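Local coordinates for regulatory protein YycH-like domain-containing protein (Eubacterium rectale, PDB 5COZ) that is of unknown function but is probably made as a bacterial lipoprotein and resembles the YycH regulatory proteins, suggesting a role at the cell envelope, at residues E169-A172 and V173-K177; V346-A349 and Y350-E353; V284-L287 and K288-T292. All coordinates share one frame; numbering follows the deposited sequence.

Contact 1: residues E169-A172 and V173-K177; sequences EELA and VKTAK
Thr175 turns its hydroxyl back onto the helix it belongs to: Thr175 OG1 donates to the carbonyl O of Leu171, one turn earlier, over 2.7 Å. Leu171 O also takes the regular helical bond from Thr175 N at 2.9 Å, and the two donors come at it from opposite faces of the carbonyl plane, OG1 tilted 33° out of it. With chi1 at -56°, OG1 sits beside the backbone N and opposite the carbonyl carbon, which aims it down the helix toward that acceptor. The side chains of Leu171 and Thr175 cross at a slant, and Leu171 CD1 lies 4.0 Å from Thr175 OG1. On another side of the helix, Val173 CG2 rests 3.3 Å from Glu169 O, next to the bond from Val173 N to that oxygen, and Glu169 CG lies 4.2 Å from Val173 CG2. The Glu169 carboxylate is held by a hydrogen bond to Asn187. Ala172 and Ala176, joined by the bond from Ala176 N to Ala172 O at 3.0 Å, turn their methyl groups onto Met216, with Ala172 also on Phe214. Leu171 lies on Met248 and Ile253, and Thr175 on Leu256, so one side of helix 165-178 lies on the antiparallel sheet while Glu170, Val173 and Lys174 face solvent. A valine in place of Thr175 would probably leave Leu171 O with its backbone donor alone across this contact and a methyl pressed against that oxygen. The chemistry implies that a buried hydroxyl is satisfied within its own helix, letting a polar residue sit against the nonpolar side chains of the sheet that face the helix.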
ATOM      1  N   GLU A 169      15.535   5.332  -5.476  1.00 11.57           N
ATOM      2  CA  GLU A 169      14.240   5.458  -6.157  1.00 10.89           C
ATOM      3  C   GLU A 169      14.365   5.129  -7.638  1.00 15.56           C
ATOM      4  O   GLU A 169      13.496   4.455  -8.190  1.00 14.18           O
ATOM      5  CB  GLU A 169      13.649   6.850  -5.966  1.00 12.36           C
ATOM      6  CG  GLU A 169      12.232   6.887  -6.515  1.00 18.92           C
ATOM      7  CD  GLU A 169      11.445   8.156  -6.307  1.00 32.83           C
ATOM      8  OE1 GLU A 169      11.901   9.035  -5.543  1.00 31.30           O
ATOM      9  OE2 GLU A 169      10.337   8.246  -6.879  1.00 31.23           O
ATOM     10  N   GLU A 170      15.467   5.544  -8.268  1.00 13.06           N
ATOM     11  CA  GLU A 170      15.686   5.222  -9.678  1.00 14.38           C
ATOM     12  C   GLU A 170      15.779   3.705  -9.880  1.00 15.73           C
ATOM     13  O   GLU A 170      15.215   3.181 -10.848  1.00 14.60           O
ATOM     14  CB  GLU A 170      16.947   5.923 -10.193  1.00 16.40           C
ATOM     15  CG  GLU A 170      16.728   7.415 -10.392  1.00 28.91           C
ATOM     16  CD  GLU A 170      17.937   8.296 -10.664  1.00 54.14           C
ATOM     17  OE1 GLU A 170      19.083   7.813 -10.528  1.00 45.41           O
ATOM     18  OE2 GLU A 170      17.732   9.492 -10.975  1.00 50.11           O
ATOM     19  N   LEU A 171      16.429   2.976  -8.943  1.00 12.69           N
ATOM     20  CA  LEU A 171      16.505   1.525  -9.044  1.00 12.43           C
ATOM     21  C   LEU A 171      15.122   0.879  -8.812  1.00 13.94           C
ATOM     22  O   LEU A 171      14.767  -0.084  -9.497  1.00 13.98           O
ATOM     23  CB  LEU A 171      17.539   0.982  -8.048  1.00 13.38           C
ATOM     24  CG  LEU A 171      17.745  -0.534  -8.018  1.00 19.13           C
ATOM     25  CD1 LEU A 171      18.061  -1.116  -9.416  1.00 20.94           C
ATOM     26  CD2 LEU A 171      18.803  -0.897  -6.990  1.00 19.14           C
ATOM     27  N   ALA A 172      14.337   1.420  -7.864  1.00 12.27           N
ATOM     28  CA  ALA A 172      12.987   0.866  -7.617  1.00 10.94           C
ATOM     29  C   ALA A 172      12.084   1.059  -8.865  1.00 11.25           C
ATOM     30  O   ALA A 172      11.398   0.123  -9.270  1.00 11.24           O
ATOM     31  CB  ALA A 172      12.372   1.532  -6.401  1.00 10.81           C
ATOM     32  N   VAL A 173      12.181   2.247  -9.522  1.00 10.30           N
ATOM     33  CA  VAL A 173      11.380   2.579 -10.714  1.00 10.40           C
ATOM     34  C   VAL A 173      11.799   1.663 -11.881  1.00 13.60           C
ATOM     35  O   VAL A 173      10.944   1.111 -12.581  1.00 12.65           O
ATOM     36  CB  VAL A 173      11.541   4.095 -11.031  1.00 12.95           C
ATOM     37  CG1 VAL A 173      11.062   4.424 -12.453  1.00 13.62           C
ATOM     38  CG2 VAL A 173      10.794   4.947 -10.000  1.00 13.09           C
ATOM     39  N   LYS A 174      13.114   1.462 -12.044  1.00 11.92           N
ATOM     40  CA  LYS A 174      13.663   0.588 -13.086  1.00 11.37           C
ATOM     41  C   LYS A 174      13.196  -0.861 -12.858  1.00 13.31           C
ATOM     42  O   LYS A 174      12.809  -1.535 -13.813  1.00 14.08           O
ATOM     43  CB  LYS A 174      15.200   0.690 -13.097  1.00 14.43           C
ATOM     44  CG  LYS A 174      15.913  -0.221 -14.091  1.00 21.96           C
ATOM     45  CD  LYS A 174      17.414  -0.220 -13.771  1.00 28.93           C
ATOM     46  CE  LYS A 174      18.210  -1.220 -14.578  1.00 44.38           C
ATOM     47  NZ  LYS A 174      18.493  -0.721 -15.947  1.00 55.76           N
ATOM     48  N   THR A 175      13.133  -1.304 -11.586  1.00 11.37           N
ATOM     49  CA  THR A 175      12.702  -2.677 -11.271  1.00 10.88           C
ATOM     50  C   THR A 175      11.209  -2.873 -11.575  1.00 12.16           C
ATOM     51  O   THR A 175      10.832  -3.894 -12.143  1.00 12.51           O
ATOM     52  CB  THR A 175      13.026  -3.010  -9.808  1.00 14.52           C
ATOM     53  OG1 THR A 175      14.430  -2.801  -9.608  1.00 15.33           O
ATOM     54  CG2 THR A 175      12.683  -4.454  -9.447  1.00 15.25           C
ATOM     55  N   ALA A 176      10.358  -1.900 -11.189  1.00 10.40           N
ATOM     56  CA  ALA A 176       8.930  -2.030 -11.493  1.00 10.53           C
ATOM     57  C   ALA A 176       8.719  -2.077 -13.014  1.00 12.84           C
ATOM     58  O   ALA A 176       7.873  -2.823 -13.492  1.00 11.07           O
ATOM     59  CB  ALA A 176       8.148  -0.871 -10.875  1.00 11.16           C
ATOM     60  N   LYS A 177       9.522  -1.296 -13.783  1.00 11.85           N
ATOM     61  CA  LYS A 177       9.428  -1.286 -15.246  1.00 12.22           C
ATOM     62  C   LYS A 177       9.829  -2.654 -15.801  1.00 14.55           C
ATOM     63  O   LYS A 177       9.115  -3.192 -16.650  1.00 15.33           O
ATOM     64  CB  LYS A 177      10.306  -0.178 -15.828  1.00 13.78           C
ATOM     65  CG  LYS A 177      10.181  -0.006 -17.340  1.00 21.47           C
ATOM     66  CD  LYS A 177      11.116   1.102 -17.810  1.00 34.00           C
ATOM     67  CE  LYS A 177      11.246   1.175 -19.314  1.00 48.35           C
ATOM     68  NZ  LYS A 177      10.024   1.734 -19.950  1.00 60.02           N
TER

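Contact 2: residues V346-A349 and Y350-E353; sequences VYDA and YTGE
Asp348 OD1 accepts two backbone N-H groups from the chain just ahead of it. Tyr350 N comes in nearly along the C-O axis, 2.8 Å from Asp348 OD1. Thr351 N, 3.1 Å from Asp348 OD1, meets the oxygen from 67° above the carboxylate plane. The carboxylate reaches both because CG lies anti to the backbone N (chi1 177°), folding the side chain over the turn. Two main-chain bonds close the loop behind it: Gly352 N to Asp348 O, and Asp348 N to Glu353 O at 2.9 Å, the latter in the carbonyl plane. Within the turn, Thr351 OG1 accepts from Glu353 N at 3.1 Å, forming an ST turn, and Thr351 OG1 also presses on Asp348 CG at 3.2 Å. Asp348 OD2 and Glu353 OE1 are like charges 4.5 Å apart; a water donating to both probably eases their repulsion. Gly352 has a positive phi of 79°, a backbone shape that favours glycine, and Gly352 O lies at the edge of the Tyr347 ring, 3.3 Å from Tyr347 CD2, while also accepting from Lys282. Tyr347 packs on Ile279 of helix 276-288 and bonds through its OH to Glu283, and the Tyr350 hydroxyl is held by Ser61 and the carbonyl of Val59. Ala349 rests on Pro319 and Trp321 of the neighbouring strand 314-330. This is an Asx turn built on Asp348, run together with the ST turn of Thr351, and it reverses the chain where strand 338-348 of the mixed sheet ends.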
ATOM      1  N   VAL A 346     -14.476   4.762   3.799  1.00  6.67           N
ATOM      2  CA  VAL A 346     -14.474   4.632   2.345  1.00  5.51           C
ATOM      3  C   VAL A 346     -15.769   5.168   1.785  1.00  7.04           C
ATOM      4  O   VAL A 346     -16.836   4.838   2.300  1.00  8.09           O
ATOM      5  CB  VAL A 346     -14.273   3.161   1.887  1.00  8.76           C
ATOM      6  CG1 VAL A 346     -14.111   3.084   0.367  1.00  8.31           C
ATOM      7  CG2 VAL A 346     -13.063   2.515   2.551  1.00  7.96           C
ATOM      8  N   TYR A 347     -15.668   5.963   0.726  1.00  6.17           N
ATOM      9  CA  TYR A 347     -16.815   6.538   0.038  1.00  6.13           C
ATOM     10  C   TYR A 347     -16.827   6.143  -1.412  1.00  6.75           C
ATOM     11  O   TYR A 347     -15.786   6.197  -2.058  1.00  7.61           O
ATOM     12  CB  TYR A 347     -16.741   8.077   0.117  1.00  7.47           C
ATOM     13  CG  TYR A 347     -16.939   8.607   1.511  1.00  6.86           C
ATOM     14  CD1 TYR A 347     -15.885   8.638   2.426  1.00  7.62           C
ATOM     15  CD2 TYR A 347     -18.162   9.143   1.903  1.00  8.72           C
ATOM     16  CE1 TYR A 347     -16.084   9.094   3.730  1.00  6.94           C
ATOM     17  CE2 TYR A 347     -18.365   9.614   3.191  1.00  9.76           C
ATOM     18  CZ  TYR A 347     -17.327   9.585   4.101  1.00 11.16           C
ATOM     19  OH  TYR A 347     -17.588  10.074   5.350  1.00 11.00           O
ATOM     20  N   ASP A 348     -18.001   5.834  -1.942  1.00  5.37           N
ATOM     21  CA  ASP A 348     -18.160   5.690  -3.391  1.00  4.58           C
ATOM     22  C   ASP A 348     -17.759   7.056  -4.000  1.00  6.47           C
ATOM     23  O   ASP A 348     -18.293   8.099  -3.581  1.00  7.42           O
ATOM     24  CB  ASP A 348     -19.620   5.313  -3.683  1.00  5.71           C
ATOM     25  CG  ASP A 348     -20.008   5.196  -5.146  1.00 10.63           C
ATOM     26  OD1 ASP A 348     -19.504   6.008  -5.967  1.00  9.42           O
ATOM     27  OD2 ASP A 348     -20.880   4.348  -5.458  1.00 13.41           O
ATOM     28  N   ALA A 349     -16.797   7.072  -4.959  1.00  6.01           N
ATOM     29  CA  ALA A 349     -16.326   8.392  -5.414  1.00  7.03           C
ATOM     30  C   ALA A 349     -17.343   9.124  -6.273  1.00  7.07           C
ATOM     31  O   ALA A 349     -17.258  10.348  -6.363  1.00  8.29           O
ATOM     32  CB  ALA A 349     -15.008   8.266  -6.167  1.00  7.77           C
ATOM     33  N   TYR A 350     -18.287   8.407  -6.899  1.00  6.70           N
ATOM     34  CA  TYR A 350     -19.308   9.061  -7.716  1.00  6.67           C
ATOM     35  C   TYR A 350     -20.417   9.611  -6.864  1.00 10.37           C
ATOM     36  O   TYR A 350     -20.854  10.731  -7.106  1.00 12.02           O
ATOM     37  CB  TYR A 350     -19.957   8.101  -8.721  1.00  7.80           C
ATOM     38  CG  TYR A 350     -19.018   7.424  -9.691  1.00  8.29           C
ATOM     39  CD1 TYR A 350     -18.270   8.165 -10.610  1.00  9.05           C
ATOM     40  CD2 TYR A 350     -18.921   6.038  -9.733  1.00  9.11           C
ATOM     41  CE1 TYR A 350     -17.437   7.530 -11.538  1.00  9.38           C
ATOM     42  CE2 TYR A 350     -18.082   5.397 -10.634  1.00  9.74           C
ATOM     43  CZ  TYR A 350     -17.394   6.145 -11.578  1.00  9.22           C
ATOM     44  OH  TYR A 350     -16.572   5.462 -12.447  1.00  8.77           O
ATOM     45  N   THR A 351     -20.931   8.801  -5.923  1.00  8.03           N
ATOM     46  CA  THR A 351     -22.138   9.196  -5.205  1.00  8.18           C
ATOM     47  C   THR A 351     -21.904   9.779  -3.837  1.00 10.14           C
ATOM     48  O   THR A 351     -22.815  10.417  -3.310  1.00 10.66           O
ATOM     49  CB  THR A 351     -23.080   7.989  -5.057  1.00  9.20           C
ATOM     50  OG1 THR A 351     -22.488   7.038  -4.151  1.00  9.37           O
ATOM     51  CG2 THR A 351     -23.432   7.324  -6.390  1.00  9.30           C
ATOM     52  N   GLY A 352     -20.743   9.529  -3.246  1.00  7.12           N
ATOM     53  CA  GLY A 352     -20.471   9.937  -1.872  1.00  8.19           C
ATOM     54  C   GLY A 352     -21.094   8.999  -0.852  1.00  9.29           C
ATOM     55  O   GLY A 352     -21.045   9.296   0.335  1.00  8.82           O
ATOM     56  N   GLU A 353     -21.696   7.870  -1.293  1.00  7.44           N
ATOM     57  CA  GLU A 353     -22.222   6.850  -0.358  1.00  7.14           C
ATOM     58  C   GLU A 353     -21.093   6.435   0.580  1.00  8.48           C
ATOM     59  O   GLU A 353     -20.035   6.019   0.111  1.00  8.02           O
ATOM     60  CB  GLU A 353     -22.700   5.618  -1.128  1.00  9.19           C
ATOM     61  CG  GLU A 353     -23.116   4.471  -0.200  1.00 12.33           C
ATOM     62  CD  GLU A 353     -23.599   3.205  -0.883  1.00 20.25           C
ATOM     63  OE1 GLU A 353     -23.672   3.171  -2.136  1.00 14.30           O
ATOM     64  OE2 GLU A 353     -23.884   2.228  -0.148  1.00 18.70           O
TER
HETATM   65  O   HOH W   1     -21.746   2.339  -3.899  1.00 14.20           O

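Contact 3: residues V284-L287 and K288-T292; sequences VDKL and KKYVT
Val284 meets Lys288 one turn on: Val284 O accepts from Lys288 N at 3.0 Å, and Val284 CG1 lies 3.8 Å from Lys288 CE, the two side chains crossing at a slant. Both also touch Val39 of strand 34-40. Asp285 comes next and grips Lys289 in two ways. Lys289 NZ stands 3.5 Å from Asp285 OD2 in a long salt bridge and 3.3 Å from Asp285 O, which it approaches from above the carbonyl plane. The lysine chain bends at its last torsion (chi4 82°), curling NZ back over the helix end. One water links Asp285 OD2 to Lys289 NZ, and a second joins Asp285 OD1 to Lys288 NZ, so both oxygens of the carboxylate are tied to a lysine. In the conformer modelled here, the side chain of Lys286 crosses that of Tyr290, with Lys286 CE 3.7 Å from Tyr290 CE2, and NZ forms a salt bridge with Asp345; a second conformer makes these details tentative. Lys286 O accepts from Lys289 N at 3.0 Å and also sits at the edge of the Tyr290 ring, 3.2 Å from Tyr290 CD2. Leu287 buries its side chain against Tyr325, Ile296 and Val298 of the mixed sheet, while Leu287 O takes Tyr290 N at 3.0 Å from 61° out of the carbonyl plane. The bonding thus shifts from four residues back at Lys288 to three at Lys289 and Tyr290, the tightening characteristic of a helix C-terminus, here where helix 276-288 gives way to the loop before strand 295-311.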
ATOM      1  N   VAL A 284     -15.974  14.691   8.238  1.00  7.68           N
ATOM      2  CA  VAL A 284     -15.895  15.443   9.495  1.00  7.42           C
ATOM      3  C   VAL A 284     -17.241  15.354  10.229  1.00 10.83           C
ATOM      4  O   VAL A 284     -17.249  15.205  11.455  1.00 10.50           O
ATOM      5  CB  VAL A 284     -15.456  16.890   9.229  1.00 11.02           C
ATOM      6  CG1 VAL A 284     -15.847  17.839  10.369  1.00 11.58           C
ATOM      7  CG2 VAL A 284     -13.965  16.951   8.941  1.00 11.54           C
ATOM      8  N   ASP A 285     -18.380  15.447   9.502  1.00  9.61           N
ATOM      9  CA  ASP A 285     -19.677  15.359  10.162  1.00 10.27           C
ATOM     10  C   ASP A 285     -19.817  13.990  10.851  1.00 13.30           C
ATOM     11  O   ASP A 285     -20.335  13.926  11.968  1.00 14.31           O
ATOM     12  CB  ASP A 285     -20.794  15.602   9.152  1.00 12.29           C
ATOM     13  CG  ASP A 285     -22.118  15.987   9.779  1.00 25.83           C
ATOM     14  OD1 ASP A 285     -22.142  16.967  10.595  1.00 23.40           O
ATOM     15  OD2 ASP A 285     -23.145  15.378   9.405  1.00 32.85           O
ATOM     16  N   LYS A 286     -19.307  12.917  10.211  1.00 10.43           N
ATOM     17  CA  LYS A 286     -19.353  11.570  10.791  0.60 10.25           C
ATOM     18  C   LYS A 286     -18.453  11.481  12.021  1.00 13.55           C
ATOM     19  O   LYS A 286     -18.875  11.014  13.075  1.00 14.48           O
ATOM     20  CB  LYS A 286     -18.912  10.529   9.742  0.60 11.44           C
ATOM     21  CG  LYS A 286     -18.894   9.072  10.250  0.60 14.89           C
ATOM     22  CD  LYS A 286     -17.475   8.545  10.533  0.60 15.12           C
ATOM     23  CE  LYS A 286     -17.459   7.035  10.649  0.60 21.13           C
ATOM     24  NZ  LYS A 286     -16.144   6.523  11.130  0.60 16.02           N
ATOM     25  N   LEU A 287     -17.195  11.903  11.870  1.00  9.89           N
ATOM     26  CA  LEU A 287     -16.193  11.797  12.930  1.00 10.77           C
ATOM     27  C   LEU A 287     -16.575  12.589  14.158  1.00 14.00           C
ATOM     28  O   LEU A 287     -16.267  12.152  15.256  1.00 13.71           O
ATOM     29  CB  LEU A 287     -14.822  12.226  12.416  1.00 10.13           C
ATOM     30  CG  LEU A 287     -14.215  11.314  11.314  1.00 12.08           C
ATOM     31  CD1 LEU A 287     -12.919  11.893  10.780  1.00 11.39           C
ATOM     32  CD2 LEU A 287     -13.989   9.897  11.818  1.00 15.16           C
ATOM     33  N   LYS A 288     -17.308  13.707  13.997  1.00 11.88           N
ATOM     34  CA  LYS A 288     -17.767  14.486  15.160  1.00 12.54           C
ATOM     35  C   LYS A 288     -18.650  13.663  16.068  1.00 18.02           C
ATOM     36  O   LYS A 288     -18.681  13.943  17.269  1.00 19.25           O
ATOM     37  CB  LYS A 288     -18.528  15.744  14.708  1.00 14.38           C
ATOM     38  CG  LYS A 288     -17.623  16.866  14.217  1.00 13.57           C
ATOM     39  CD  LYS A 288     -18.522  18.038  13.745  1.00 18.90           C
ATOM     40  CE  LYS A 288     -17.765  19.255  13.307  1.00 30.47           C
ATOM     41  NZ  LYS A 288     -18.698  20.349  12.886  1.00 33.71           N
ATOM     42  N   LYS A 289     -19.342  12.650  15.518  1.00 16.60           N
ATOM     43  CA  LYS A 289     -20.260  11.773  16.268  1.00 17.99           C
ATOM     44  C   LYS A 289     -19.523  10.702  17.062  1.00 24.47           C
ATOM     45  O   LYS A 289     -20.152  10.032  17.900  1.00 25.07           O
ATOM     46  CB  LYS A 289     -21.225  11.067  15.303  1.00 20.62           C
ATOM     47  CG  LYS A 289     -22.156  11.992  14.514  1.00 26.42           C
ATOM     48  CD  LYS A 289     -22.976  11.149  13.541  1.00 30.81           C
ATOM     49  CE  LYS A 289     -23.927  11.948  12.690  1.00 47.92           C
ATOM     50  NZ  LYS A 289     -23.244  12.542  11.517  1.00 64.71           N
ATOM     51  N   TYR A 290     -18.237  10.475  16.750  1.00 19.18           N
ATOM     52  CA  TYR A 290     -17.458   9.403  17.382  1.00 18.65           C
ATOM     53  C   TYR A 290     -16.426   9.959  18.335  1.00 20.46           C
ATOM     54  O   TYR A 290     -15.565   9.230  18.818  1.00 16.60           O
ATOM     55  CB  TYR A 290     -16.818   8.518  16.316  1.00 19.05           C
ATOM     56  CG  TYR A 290     -17.855   7.667  15.613  1.00 21.73           C
ATOM     57  CD1 TYR A 290     -18.299   6.470  16.171  1.00 25.62           C
ATOM     58  CD2 TYR A 290     -18.460   8.102  14.438  1.00 21.20           C
ATOM     59  CE1 TYR A 290     -19.288   5.702  15.552  1.00 28.85           C
ATOM     60  CE2 TYR A 290     -19.430   7.331  13.796  1.00 21.71           C
ATOM     61  CZ  TYR A 290     -19.852   6.139  14.363  1.00 34.55           C
ATOM     62  OH  TYR A 290     -20.825   5.384  13.740  1.00 38.12           O
ATOM     63  N   VAL A 291     -16.608  11.228  18.677  1.00 20.46           N
ATOM     64  CA  VAL A 291     -15.829  12.028  19.609  1.00 21.15           C
ATOM     65  C   VAL A 291     -15.635  11.302  20.968  1.00 20.70           C
ATOM     66  O   VAL A 291     -14.533  11.343  21.527  1.00 17.19           O
ATOM     67  CB  VAL A 291     -16.558  13.414  19.755  1.00 25.91           C
ATOM     68  CG1 VAL A 291     -17.918  13.322  20.471  1.00 26.67           C
ATOM     69  CG2 VAL A 291     -15.673  14.467  20.367  1.00 26.04           C
ATOM     70  N   THR A 292     -16.679  10.621  21.481  1.00 19.71           N
ATOM     71  CA  THR A 292     -16.630   9.973  22.799  1.00 20.64           C
ATOM     72  C   THR A 292     -15.699   8.775  22.825  1.00 22.48           C
ATOM     73  O   THR A 292     -15.321   8.343  23.906  1.00 23.41           O
ATOM     74  CB  THR A 292     -18.030   9.553  23.299  1.00 29.61           C
ATOM     75  OG1 THR A 292     -18.627   8.636  22.367  1.00 29.23           O
ATOM     76  CG2 THR A 292     -18.934  10.746  23.588  1.00 27.38           C
TER
HETATM   77  O   HOH W   2     -19.933  18.748  10.550  1.00 24.71           O
HETATM   78  O   HOH W   3     -25.255  14.310  10.686  1.00 52.04           O

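Contact 1 comes first along the chain, then contact 3, then contact 2. Contact 1 lies on helix 165-178, which packs on the antiparallel sheet, on the opposite side of the chain's centre from the other two; its centre is about 33 Å from that of contact 2 and about 41 Å from that of contact 3. Contacts 2 and 3 have centres about 18 Å apart and nearest atoms about 5 Å apart, without touching. They share the mixed sheet and helix 276-288: contact 3 forms the end of that helix, while Tyr347 of contact 2 packs on it. The protein therefore has two sheet-and-helix regions, with contact 1 in one and contacts 2 and 3 in the other.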